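Local coordinates for protein carbohydrate kinase, FGGY (Rhodospirillum rubrum, PDB 3IFR) that probably phosphorylates D-xylulose, acting as a xylulokinase of the FGGY family of carbohydrate kinases, at residues A119-E124 with V200-I205; A141-I146 with G155-V160; V261-K264 with D270-V273; H389-L394 with H399-F404. One frame throughout, in Å; residues are numbered along the deposited sequence.

Interaction 1: A119-E124 with V200-I205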
loop_
_atom_site.group_PDB
_atom_site.type_symbol
_atom_site.label_atom_id
_atom_site.label_comp_id
_atom_site.label_asym_id
_atom_site.label_seq_id
_atom_site.Cartn_x
_atom_site.Cartn_y
_atom_site.Cartn_z
ATOM N N ALA A 119 2.764 24.228 -10.880
ATOM C CA ALA A 119 3.064 25.618 -11.221
ATOM C C ALA A 119 2.183 26.623 -10.478
ATOM O O ALA A 119 2.563 27.787 -10.290
ATOM C CB ALA A 119 2.936 25.838 -12.725
ATOM N N GLU A 120 1.012 26.164 -10.052
ATOM C CA GLU A 120 0.049 27.022 -9.401
ATOM C C GLU A 120 0.099 27.032 -7.854
ATOM O O GLU A 120 -0.369 27.985 -7.235
ATOM C CB GLU A 120 -1.337 26.680 -9.927
ATOM C CG GLU A 120 -2.502 27.161 -9.089
ATOM C CD GLU A 120 -3.763 26.434 -9.492
ATOM O OE1 GLU A 120 -3.729 25.788 -10.568
ATOM O OE2 GLU A 120 -4.770 26.488 -8.744
ATOM N N VAL A 121 0.674 26.005 -7.222
ATOM C CA VAL A 121 0.895 26.042 -5.762
ATOM C C VAL A 121 2.336 25.724 -5.364
ATOM O O VAL A 121 3.121 25.193 -6.168
ATOM C CB VAL A 121 -0.026 25.070 -4.996
ATOM C CG1 VAL A 121 -1.489 25.359 -5.302
ATOM C CG2 VAL A 121 0.333 23.624 -5.368
ATOM N N ASP A 122 2.694 26.045 -4.122
ATOM C CA ASP A 122 4.042 25.735 -3.644
ATOM C C ASP A 122 4.052 24.260 -3.305
ATOM O O ASP A 122 3.404 23.861 -2.348
ATOM C CB ASP A 122 4.368 26.577 -2.407
ATOM C CG ASP A 122 5.787 26.355 -1.891
ATOM O OD1 ASP A 122 6.472 25.416 -2.362
ATOM O OD2 ASP A 122 6.226 27.127 -1.005
ATOM N N SER A 123 4.755 23.449 -4.096
ATOM C CA SER A 123 4.748 21.988 -3.918
ATOM C C SER A 123 5.251 21.502 -2.574
ATOM O O SER A 123 5.049 20.334 -2.233
ATOM C CB SER A 123 5.587 21.291 -4.984
ATOM O OG SER A 123 4.843 21.121 -6.162
ATOM N N GLU A 124 5.961 22.372 -1.853
ATOM C CA GLU A 124 6.525 22.034 -0.544
ATOM C C GLU A 124 5.527 22.395 0.513
ATOM O O GLU A 124 5.188 21.573 1.363
ATOM C CB GLU A 124 7.817 22.800 -0.283
ATOM C CG GLU A 124 9.009 22.257 -1.031
ATOM C CD GLU A 124 8.616 21.633 -2.357
ATOM O OE1 GLU A 124 9.099 22.116 -3.416
ATOM O OE2 GLU A 124 7.816 20.662 -2.339
ATOM N N VAL A 200 -10.027 21.577 -1.405
ATOM C CA VAL A 200 -11.012 21.158 -2.387
ATOM C C VAL A 200 -11.106 22.159 -3.551
ATOM O O VAL A 200 -11.117 21.777 -4.716
ATOM C CB VAL A 200 -12.386 20.926 -1.726
ATOM C CG1 VAL A 200 -13.357 20.402 -2.729
ATOM C CG2 VAL A 200 -12.242 19.939 -0.580
ATOM N N ALA A 201 -11.118 23.446 -3.241
ATOM C CA ALA A 201 -11.129 24.471 -4.297
ATOM C C ALA A 201 -10.078 24.232 -5.377
ATOM O O ALA A 201 -10.340 24.480 -6.520
ATOM C CB ALA A 201 -10.983 25.898 -3.712
ATOM N N LEU A 202 -8.887 23.770 -5.017
ATOM C CA LEU A 202 -7.868 23.475 -6.022
ATOM C C LEU A 202 -8.348 22.539 -7.164
ATOM O O LEU A 202 -7.810 22.558 -8.274
ATOM C CB LEU A 202 -6.648 22.809 -5.370
ATOM C CG LEU A 202 -5.355 23.494 -4.894
ATOM C CD1 LEU A 202 -4.253 22.494 -5.073
ATOM C CD2 LEU A 202 -5.015 24.798 -5.621
ATOM N N ALA A 203 -9.292 21.662 -6.854
ATOM C CA ALA A 203 -9.767 20.673 -7.806
ATOM C C ALA A 203 -10.985 21.258 -8.538
ATOM O O ALA A 203 -11.589 20.601 -9.395
ATOM C CB ALA A 203 -10.144 19.350 -7.062
ATOM N N HIS A 204 -11.359 22.487 -8.167
ATOM C CA HIS A 204 -12.422 23.221 -8.870
ATOM C C HIS A 204 -13.780 22.511 -8.773
ATOM O O HIS A 204 -14.624 22.657 -9.665
ATOM C CB HIS A 204 -12.087 23.403 -10.361
ATOM C CG HIS A 204 -10.789 24.116 -10.627
ATOM N ND1 HIS A 204 -10.093 23.979 -11.815
ATOM C CD2 HIS A 204 -10.065 24.972 -9.869
ATOM C CE1 HIS A 204 -9.002 24.714 -11.778
ATOM N NE2 HIS A 204 -8.953 25.323 -10.610
ATOM N N ILE A 205 -13.975 21.715 -7.726
ATOM C CA ILE A 205 -15.300 21.184 -7.443
ATOM C C ILE A 205 -15.829 21.935 -6.245
ATOM O O ILE A 205 -15.070 22.515 -5.479
ATOM C CB ILE A 205 -15.294 19.674 -7.114
ATOM C CG1 ILE A 205 -14.382 19.403 -5.911
ATOM C CG2 ILE A 205 -14.787 18.881 -8.279
ATOM C CD1 ILE A 205 -14.264 17.941 -5.472
#
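Leu202 touches two neighbours with its CD2 methyl, the side chain of Val121 and the carboxylate of Glu120. Leucine and valine reach toward each other tip to tip, with Leu202 CD2 3.6 Å from Val121 CG1 and Leu202 CD1 4.0 Å from the same valine methyl. A chi1 of -57° turns Val121 CG1 opposite its carbonyl carbon, the rotation that aims this branch rather than CG2 at the leucine. Glu120 slides past Leu202 in the other direction, with CG anti to the backbone N (chi1 162°) and the chain extended beyond it, and brings OE2 alongside Leu202 CD2 at 3.6 Å. The methyl offers OE2 nothing polar; OE2 instead forms a salt bridge with Arg144, whose NE also bonds to Leu202 O. The ring of His204, which closes a type I turn begun at Ala201, has the carbonyl oxygen of Leu202 over one face, offset toward the rim. The pair lies at the protein surface, where the chain passes from helix 111-120 to helix 123-130 and meets the turn after helix 197-201; helix 139-149 touches both sides through Arg144.

Interaction 2: A141-I146 with G155-V160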
loop_
_atom_site.group_PDB
_atom_site.type_symbol
_atom_site.label_atom_id
_atom_site.label_comp_id
_atom_site.label_asym_id
_atom_site.label_seq_id
_atom_site.Cartn_x
_atom_site.Cartn_y
_atom_site.Cartn_z
ATOM N N ALA A 141 -5.575 16.059 -8.991
ATOM C CA ALA A 141 -5.037 15.965 -10.352
ATOM C C ALA A 141 -6.033 15.280 -11.293
ATOM O O ALA A 141 -6.384 15.823 -12.340
ATOM C CB ALA A 141 -3.709 15.237 -10.383
ATOM N N LYS A 142 -6.499 14.089 -10.922
ATOM C CA LYS A 142 -7.538 13.439 -11.707
ATOM C C LYS A 142 -8.782 14.304 -11.906
ATOM O O LYS A 142 -9.319 14.326 -13.008
ATOM C CB LYS A 142 -7.886 12.064 -11.150
ATOM C CG LYS A 142 -6.778 11.052 -11.399
ATOM C CD LYS A 142 -6.914 9.902 -10.456
ATOM C CE LYS A 142 -5.922 8.733 -10.745
ATOM N NZ LYS A 142 -4.662 8.805 -9.963
ATOM N N LEU A 143 -9.220 15.037 -10.882
ATOM C CA LEU A 143 -10.342 15.982 -11.041
ATOM C C LEU A 143 -10.080 17.074 -12.104
ATOM O O LEU A 143 -10.914 17.281 -12.990
ATOM C CB LEU A 143 -10.717 16.624 -9.714
ATOM C CG LEU A 143 -12.007 16.191 -9.029
ATOM C CD1 LEU A 143 -12.595 14.944 -9.633
ATOM C CD2 LEU A 143 -11.817 16.080 -7.475
ATOM N N ARG A 144 -8.923 17.750 -12.045
ATOM C CA ARG A 144 -8.568 18.760 -13.057
ATOM C C ARG A 144 -8.611 18.157 -14.463
ATOM O O ARG A 144 -9.036 18.820 -15.396
ATOM C CB ARG A 144 -7.155 19.311 -12.829
ATOM C CG ARG A 144 -6.971 20.197 -11.649
ATOM C CD ARG A 144 -7.675 21.527 -11.788
ATOM N NE ARG A 144 -7.275 22.422 -10.707
ATOM C CZ ARG A 144 -6.251 23.284 -10.746
ATOM N NH1 ARG A 144 -5.504 23.407 -11.838
ATOM N NH2 ARG A 144 -5.975 24.031 -9.678
ATOM N N TRP A 145 -8.136 16.915 -14.625
ATOM C CA TRP A 145 -8.137 16.270 -15.945
ATOM C C TRP A 145 -9.578 16.098 -16.455
ATOM O O TRP A 145 -9.921 16.472 -17.569
ATOM C CB TRP A 145 -7.449 14.911 -15.880
ATOM C CG TRP A 145 -7.402 14.211 -17.192
ATOM C CD1 TRP A 145 -6.356 14.188 -18.071
ATOM C CD2 TRP A 145 -8.444 13.415 -17.782
ATOM N NE1 TRP A 145 -6.693 13.446 -19.180
ATOM C CE2 TRP A 145 -7.962 12.952 -19.022
ATOM C CE3 TRP A 145 -9.724 13.034 -17.373
ATOM C CZ2 TRP A 145 -8.730 12.136 -19.868
ATOM C CZ3 TRP A 145 -10.485 12.226 -18.210
ATOM C CH2 TRP A 145 -9.994 11.799 -19.447
ATOM N N ILE A 146 -10.418 15.523 -15.618
ATOM C CA ILE A 146 -11.811 15.377 -15.923
ATOM C C ILE A 146 -12.497 16.702 -16.324
ATOM O O ILE A 146 -13.257 16.745 -17.301
ATOM C CB ILE A 146 -12.536 14.758 -14.715
ATOM C CG1 ILE A 146 -12.323 13.255 -14.694
ATOM C CG2 ILE A 146 -14.020 15.044 -14.761
ATOM C CD1 ILE A 146 -12.773 12.683 -13.394
ATOM N N GLY A 155 -19.403 18.577 -14.596
ATOM C CA GLY A 155 -20.462 19.461 -14.129
ATOM C C GLY A 155 -21.546 18.691 -13.382
ATOM O O GLY A 155 -22.289 19.246 -12.566
ATOM N N ALA A 156 -21.639 17.395 -13.663
ATOM C CA ALA A 156 -22.634 16.571 -12.975
ATOM C C ALA A 156 -22.201 16.003 -11.614
ATOM O O ALA A 156 -22.967 15.269 -11.019
ATOM C CB ALA A 156 -23.050 15.440 -13.851
ATOM N N ILE A 157 -20.986 16.316 -11.142
ATOM C CA ILE A 157 -20.437 15.685 -9.940
ATOM C C ILE A 157 -21.054 16.221 -8.663
ATOM O O ILE A 157 -20.884 17.392 -8.310
ATOM C CB ILE A 157 -18.903 15.864 -9.801
ATOM C CG1 ILE A 157 -18.136 15.189 -10.953
ATOM C CG2 ILE A 157 -18.417 15.273 -8.490
ATOM C CD1 ILE A 157 -16.713 15.588 -11.025
ATOM N N ALA A 158 -21.746 15.325 -7.965
ATOM C CA ALA A 158 -22.349 15.583 -6.658
ATOM C C ALA A 158 -21.508 14.962 -5.544
ATOM O O ALA A 158 -21.449 15.482 -4.421
ATOM C CB ALA A 158 -23.758 15.008 -6.628
ATOM N N THR A 159 -20.866 13.834 -5.847
ATOM C CA THR A 159 -20.004 13.141 -4.878
ATOM C C THR A 159 -18.771 12.550 -5.558
ATOM O O THR A 159 -18.849 11.858 -6.605
ATOM C CB THR A 159 -20.790 12.011 -4.178
ATOM O OG1 THR A 159 -21.929 12.554 -3.487
ATOM C CG2 THR A 159 -19.919 11.229 -3.214
ATOM N N VAL A 160 -17.623 12.824 -4.958
ATOM C CA VAL A 160 -16.393 12.171 -5.352
ATOM C C VAL A 160 -15.890 11.410 -4.128
ATOM O O VAL A 160 -15.908 11.947 -3.001
ATOM C CB VAL A 160 -15.335 13.177 -5.853
ATOM C CG1 VAL A 160 -15.072 14.285 -4.788
ATOM C CG2 VAL A 160 -14.055 12.456 -6.196
#
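Leu143 meets two side chains with its two methyls, CD1 facing Ile157 CD1 at 4.4 Å and CD2 facing Val160 CG2, also at 4.4 Å. These are loose, purely apolar approaches between buried groups, and the backbones stay well apart, with 9.1 Å between the CA atoms of Leu143 and Val160. The leucine is poorly staggered, chi1 at -107° and chi2 at 13°, and this conformation spreads its methyls between the two partners. Ile157 reaches inward from the other segment with an extended chain, and its CD1 forms the leading tip. Ile146, one helical turn after Leu143, also points to this side but stops short of contact.

Leu91 of strand 90-92 fills in around the contact, touching Ile146, Ile157 and Val160. Ala158 and Thr159 both lie opposite Leu92 as a classic beta bulge, where Thr159 is held by a hydrogen bond from its OG1 to Arg175. The extra residue is consistent with Ile157 and Val160, three positions apart, both pointing to the helix instead of to opposite faces. On the helix, regular bonds such as Ile146 N to Lys142 O fix the spacing of the inward residues. Helix 139-149 thus packs beside the small antiparallel sheet of strands 90-92 and 159-161, with helix 151-155 making the connection and Ala203, after helix 197-201, also lying against Leu143.

Interaction 3: V261-K264 with D270-V273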
loop_
_atom_site.group_PDB
_atom_site.type_symbol
_atom_site.label_atom_id
_atom_site.label_comp_id
_atom_site.label_asym_id
_atom_site.label_seq_id
_atom_site.Cartn_x
_atom_site.Cartn_y
_atom_site.Cartn_z
ATOM N N VAL A 261 8.283 -1.296 11.839
ATOM C CA VAL A 261 8.483 -1.111 10.414
ATOM C C VAL A 261 8.197 -2.395 9.650
ATOM O O VAL A 261 8.707 -3.456 9.993
ATOM C CB VAL A 261 9.941 -0.687 10.103
ATOM C CG1 VAL A 261 10.122 -0.444 8.637
ATOM C CG2 VAL A 261 10.351 0.540 10.926
ATOM N N LEU A 262 7.392 -2.298 8.604
ATOM C CA LEU A 262 7.163 -3.416 7.716
ATOM C C LEU A 262 7.965 -3.215 6.442
ATOM O O LEU A 262 8.026 -2.116 5.862
ATOM C CB LEU A 262 5.662 -3.576 7.398
ATOM C CG LEU A 262 5.427 -4.690 6.369
ATOM C CD1 LEU A 262 5.737 -6.043 7.022
ATOM C CD2 LEU A 262 4.042 -4.691 5.803
ATOM N N LEU A 263 8.589 -4.286 5.993
ATOM C CA LEU A 263 9.305 -4.260 4.743
ATOM C C LEU A 263 8.667 -5.295 3.855
ATOM O O LEU A 263 8.757 -6.490 4.140
ATOM C CB LEU A 263 10.742 -4.663 4.986
ATOM C CG LEU A 263 11.834 -3.661 5.304
ATOM C CD1 LEU A 263 11.334 -2.319 5.865
ATOM C CD2 LEU A 263 12.745 -4.397 6.226
ATOM N N LYS A 264 8.082 -4.841 2.753
ATOM C CA LYS A 264 7.213 -5.660 1.919
ATOM C C LYS A 264 7.960 -5.991 0.653
ATOM O O LYS A 264 8.160 -5.119 -0.197
ATOM C CB LYS A 264 5.963 -4.851 1.564
ATOM C CG LYS A 264 4.702 -5.659 1.360
ATOM C CD LYS A 264 3.448 -4.800 1.606
ATOM C CE LYS A 264 2.163 -5.587 1.307
ATOM N NZ LYS A 264 2.300 -6.387 0.051
ATOM N N ASP A 270 7.376 -1.926 -0.572
ATOM C CA ASP A 270 6.788 -0.889 0.269
ATOM C C ASP A 270 7.507 -0.876 1.568
ATOM O O ASP A 270 8.032 -1.905 2.010
ATOM C CB ASP A 270 5.323 -1.170 0.600
ATOM C CG ASP A 270 4.403 -0.919 -0.567
ATOM O OD1 ASP A 270 3.575 0.024 -0.476
ATOM O OD2 ASP A 270 4.513 -1.651 -1.578
ATOM N N ILE A 271 7.476 0.279 2.218
ATOM C CA ILE A 271 7.929 0.348 3.583
ATOM C C ILE A 271 6.924 1.177 4.357
ATOM O O ILE A 271 6.558 2.260 3.929
ATOM C CB ILE A 271 9.368 0.898 3.637
ATOM C CG1 ILE A 271 9.821 1.125 5.078
ATOM C CG2 ILE A 271 9.510 2.172 2.779
ATOM C CD1 ILE A 271 11.290 1.513 5.124
ATOM N N ILE A 272 6.436 0.634 5.468
ATOM C CA ILE A 272 5.316 1.221 6.184
ATOM C C ILE A 272 5.781 1.221 7.628
ATOM O O ILE A 272 6.381 0.247 8.086
ATOM C CB ILE A 272 4.030 0.362 6.044
ATOM C CG1 ILE A 272 3.879 -0.163 4.607
ATOM C CG2 ILE A 272 2.806 1.132 6.481
ATOM C CD1 ILE A 272 2.434 -0.657 4.216
ATOM N N VAL A 273 5.546 2.319 8.334
ATOM C CA VAL A 273 6.099 2.487 9.664
ATOM C C VAL A 273 5.025 3.078 10.533
ATOM O O VAL A 273 4.300 3.943 10.079
ATOM C CB VAL A 273 7.233 3.496 9.590
ATOM C CG1 VAL A 273 7.760 3.809 10.943
ATOM C CG2 VAL A 273 8.319 2.945 8.678
#
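Leu262 and Ile272 exchange two backbone hydrogen bonds. Leu262 N reaches Ile272 O at 2.8 Å with a nearly straight N-H (170°). The return bond, from Ile272 N to Leu262 O, is longer at 3.2 Å. Lys264 N then donates to Asp270 O at 3.0 Å, while the reverse bond from Asp270 N to Lys264 O is weak. The non-hydrogen-bonded pairs between and beyond them add CA-H...O contacts, including Val261 CA to Ile272 O at 3.4 Å.

The strands form an antiparallel beta hairpin in the actin-like C-terminal domain, beside strand 403-407; in relatives of this superfamily the turn of the corresponding hairpin approaches the nucleotide phosphates, as it may here.

Val261, Leu263, Ile271 and Val273 share one face of the hairpin. Val261 lies side by side with Val273, its CG1 3.8 Å from Val273 CG2, and the same methyl meets Ile271 CG1 at 3.9 Å. The valine side chain also touches Phe404 and Pro401. Replacing Val261 with an alanine would probably open a gap beside Val273 and Ile271 and leave Phe404 and Pro401 less well covered. Leu263 CD1 rests on Ile271 CG1 at 3.8 Å, and helix 372-397 covers this face through Phe387, His390 and Leu394. Leu262, Ile272, Lys264 and Asp270 occupy the other face, where Ile272 packs on His246 and Ala250 of helix 245-252. The CB atoms of Lys264 and Asp270 touch, but the lysine NZ forms its salt bridge with Asp408.

Interaction 4: H389-L394 with H399-F404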
loop_
_atom_site.group_PDB
_atom_site.type_symbol
_atom_site.label_atom_id
_atom_site.label_comp_id
_atom_site.label_asym_id
_atom_site.label_seq_id
_atom_site.Cartn_x
_atom_site.Cartn_y
_atom_site.Cartn_z
ATOM N N HIS A 389 18.106 2.938 2.918
ATOM C CA HIS A 389 18.024 4.362 2.650
ATOM C C HIS A 389 16.693 4.970 3.155
ATOM O O HIS A 389 16.696 5.931 3.947
ATOM C CB HIS A 389 18.304 4.653 1.160
ATOM C CG HIS A 389 18.250 6.097 0.803
ATOM N ND1 HIS A 389 17.861 6.544 -0.449
ATOM C CD2 HIS A 389 18.503 7.220 1.522
ATOM C CE1 HIS A 389 17.893 7.857 -0.481
ATOM N NE2 HIS A 389 18.283 8.293 0.705
ATOM N N HIS A 390 15.569 4.394 2.747
ATOM C CA HIS A 390 14.292 4.702 3.387
ATOM C C HIS A 390 14.341 4.739 4.930
ATOM O O HIS A 390 13.803 5.659 5.561
ATOM C CB HIS A 390 13.223 3.700 2.970
ATOM C CG HIS A 390 12.649 3.970 1.627
ATOM N ND1 HIS A 390 13.163 3.413 0.475
ATOM C CD2 HIS A 390 11.597 4.731 1.235
ATOM C CE1 HIS A 390 12.450 3.810 -0.562
ATOM N NE2 HIS A 390 11.499 4.620 -0.122
ATOM N N VAL A 391 14.919 3.704 5.526
ATOM C CA VAL A 391 14.988 3.619 6.975
ATOM C C VAL A 391 15.757 4.840 7.510
ATOM O O VAL A 391 15.344 5.483 8.479
ATOM C CB VAL A 391 15.670 2.287 7.444
ATOM C CG1 VAL A 391 15.780 2.235 8.969
ATOM C CG2 VAL A 391 14.882 1.084 6.942
ATOM N N ALA A 392 16.864 5.168 6.850
ATOM C CA ALA A 392 17.669 6.305 7.253
ATOM C C ALA A 392 16.797 7.553 7.138
ATOM O O ALA A 392 16.818 8.449 7.988
ATOM C CB ALA A 392 18.952 6.428 6.358
ATOM N N VAL A 393 16.022 7.624 6.069
ATOM C CA VAL A 393 15.148 8.774 5.950
ATOM C C VAL A 393 14.132 8.795 7.075
ATOM O O VAL A 393 13.945 9.843 7.678
ATOM C CB VAL A 393 14.550 8.935 4.540
ATOM C CG1 VAL A 393 13.500 10.035 4.505
ATOM C CG2 VAL A 393 15.672 9.263 3.578
ATOM N N LEU A 394 13.494 7.659 7.366
ATOM C CA LEU A 394 12.524 7.609 8.462
ATOM C C LEU A 394 13.153 8.164 9.751
ATOM O O LEU A 394 12.611 9.057 10.422
ATOM C CB LEU A 394 12.072 6.165 8.723
ATOM C CG LEU A 394 10.906 5.475 7.989
ATOM C CD1 LEU A 394 9.911 6.471 7.379
ATOM C CD2 LEU A 394 11.377 4.455 6.952
ATOM N N HIS A 399 10.825 9.508 12.840
ATOM C CA HIS A 399 9.962 8.350 13.088
ATOM C C HIS A 399 10.603 7.204 13.878
ATOM O O HIS A 399 9.921 6.262 14.303
ATOM C CB HIS A 399 9.307 7.876 11.787
ATOM C CG HIS A 399 8.431 8.919 11.186
ATOM N ND1 HIS A 399 8.678 9.480 9.950
ATOM C CD2 HIS A 399 7.380 9.591 11.704
ATOM C CE1 HIS A 399 7.771 10.407 9.706
ATOM N NE2 HIS A 399 6.973 10.495 10.760
ATOM N N ALA A 400 11.904 7.311 14.121
ATOM C CA ALA A 400 12.584 6.377 15.021
ATOM C C ALA A 400 12.299 4.892 14.730
ATOM O O ALA A 400 11.865 4.174 15.612
ATOM C CB ALA A 400 12.183 6.710 16.429
ATOM N N PRO A 401 12.552 4.434 13.495
ATOM C CA PRO A 401 12.317 3.029 13.110
ATOM C C PRO A 401 13.089 2.084 14.043
ATOM O O PRO A 401 14.269 2.351 14.249
ATOM C CB PRO A 401 12.953 2.915 11.722
ATOM C CG PRO A 401 13.595 4.244 11.406
ATOM C CD PRO A 401 13.246 5.229 12.453
ATOM N N GLN A 402 12.487 1.035 14.607
ATOM C CA GLN A 402 13.287 0.154 15.447
ATOM C C GLN A 402 12.944 -1.327 15.436
ATOM O O GLN A 402 13.814 -2.183 15.663
ATOM C CB GLN A 402 13.315 0.672 16.889
ATOM C CG GLN A 402 11.964 0.667 17.571
ATOM C CD GLN A 402 12.065 1.041 19.047
ATOM O OE1 GLN A 402 12.971 1.785 19.461
ATOM N NE2 GLN A 402 11.151 0.507 19.846
ATOM N N ARG A 403 11.680 -1.637 15.208
ATOM C CA ARG A 403 11.226 -3.017 15.214
ATOM C C ARG A 403 10.769 -3.369 13.795
ATOM O O ARG A 403 9.818 -2.749 13.276
ATOM C CB ARG A 403 10.093 -3.117 16.193
ATOM C CG ARG A 403 9.743 -4.451 16.741
ATOM C CD ARG A 403 8.284 -4.304 17.131
ATOM N NE ARG A 403 7.690 -5.389 17.867
ATOM C CZ ARG A 403 6.376 -5.541 17.967
ATOM N NH1 ARG A 403 5.580 -4.703 17.335
ATOM N NH2 ARG A 403 5.859 -6.539 18.675
ATOM N N PHE A 404 11.452 -4.340 13.184
ATOM C CA PHE A 404 11.366 -4.615 11.747
ATOM C C PHE A 404 10.753 -5.958 11.380
ATOM O O PHE A 404 11.050 -6.989 11.989
ATOM C CB PHE A 404 12.752 -4.563 11.102
ATOM C CG PHE A 404 13.384 -3.216 11.166
ATOM C CD1 PHE A 404 13.235 -2.328 10.128
ATOM C CD2 PHE A 404 14.088 -2.821 12.305
ATOM C CE1 PHE A 404 13.791 -1.057 10.210
ATOM C CE2 PHE A 404 14.640 -1.568 12.394
ATOM C CZ PHE A 404 14.502 -0.684 11.359
#
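Pro401 sets its ring against the side of helix 372-397, at the connection that leads from this helix into strand 403-407 of the actin-like C-terminal domain. Its CG does most of the touching, 3.6 Å from Leu394 CB and 3.8 Å from Val391 CG1, where the valine and proline cross obliquely. With CG1 placed anti to the backbone N (chi1 178°), Val391 sends that methyl both to Pro401 and to the ring edge of Phe404, near the ring plane and 4.0 Å from Phe404 CZ. A serine in place of Pro401 would probably take the ring's cover from Val391 and Leu394 and let the chain turn more freely here. Val261 of the neighbouring strand backs both Pro401 and Phe404, while Ile271 and Val273 lie against Leu394.

Toward the end of the helix the contact turns polar. His399 N donates to Leu394 O at 3.0 Å, bent to 155° at the hydrogen and arriving 37° above the carbonyl plane. The two side chains cross at about a right angle. NE2 of the imidazole has a weak hydrogen bond to Thr277 O, whereas the buried His399 ND1 faces Leu394 CD1 at 4.1 Å and has no polar partner in the model.

In the fold
Interactions 3 and 4 hold one core: strands 260-265 and 403-407 are sheet neighbours, Val261 N approaches Arg403 O at 2.6 Å, and Ile271 packs on Leu394. Interaction 3 is built chiefly on backbone bonds within the sheet, interaction 4 on side chains covering it. Interactions 1 and 2 both belong to the N-terminal part of the kinase and meet at helix 139-149, which carries one side of interaction 2 and borders interaction 1 through Arg144 and Leu143, the latter packing on Ile205. Interaction 2, nested along the chain within interaction 1, is buried and wholly apolar; interaction 1 lies at the surface and mixes methyls with charge. Centres of interactions 2 and 4 stand about 37 Å apart.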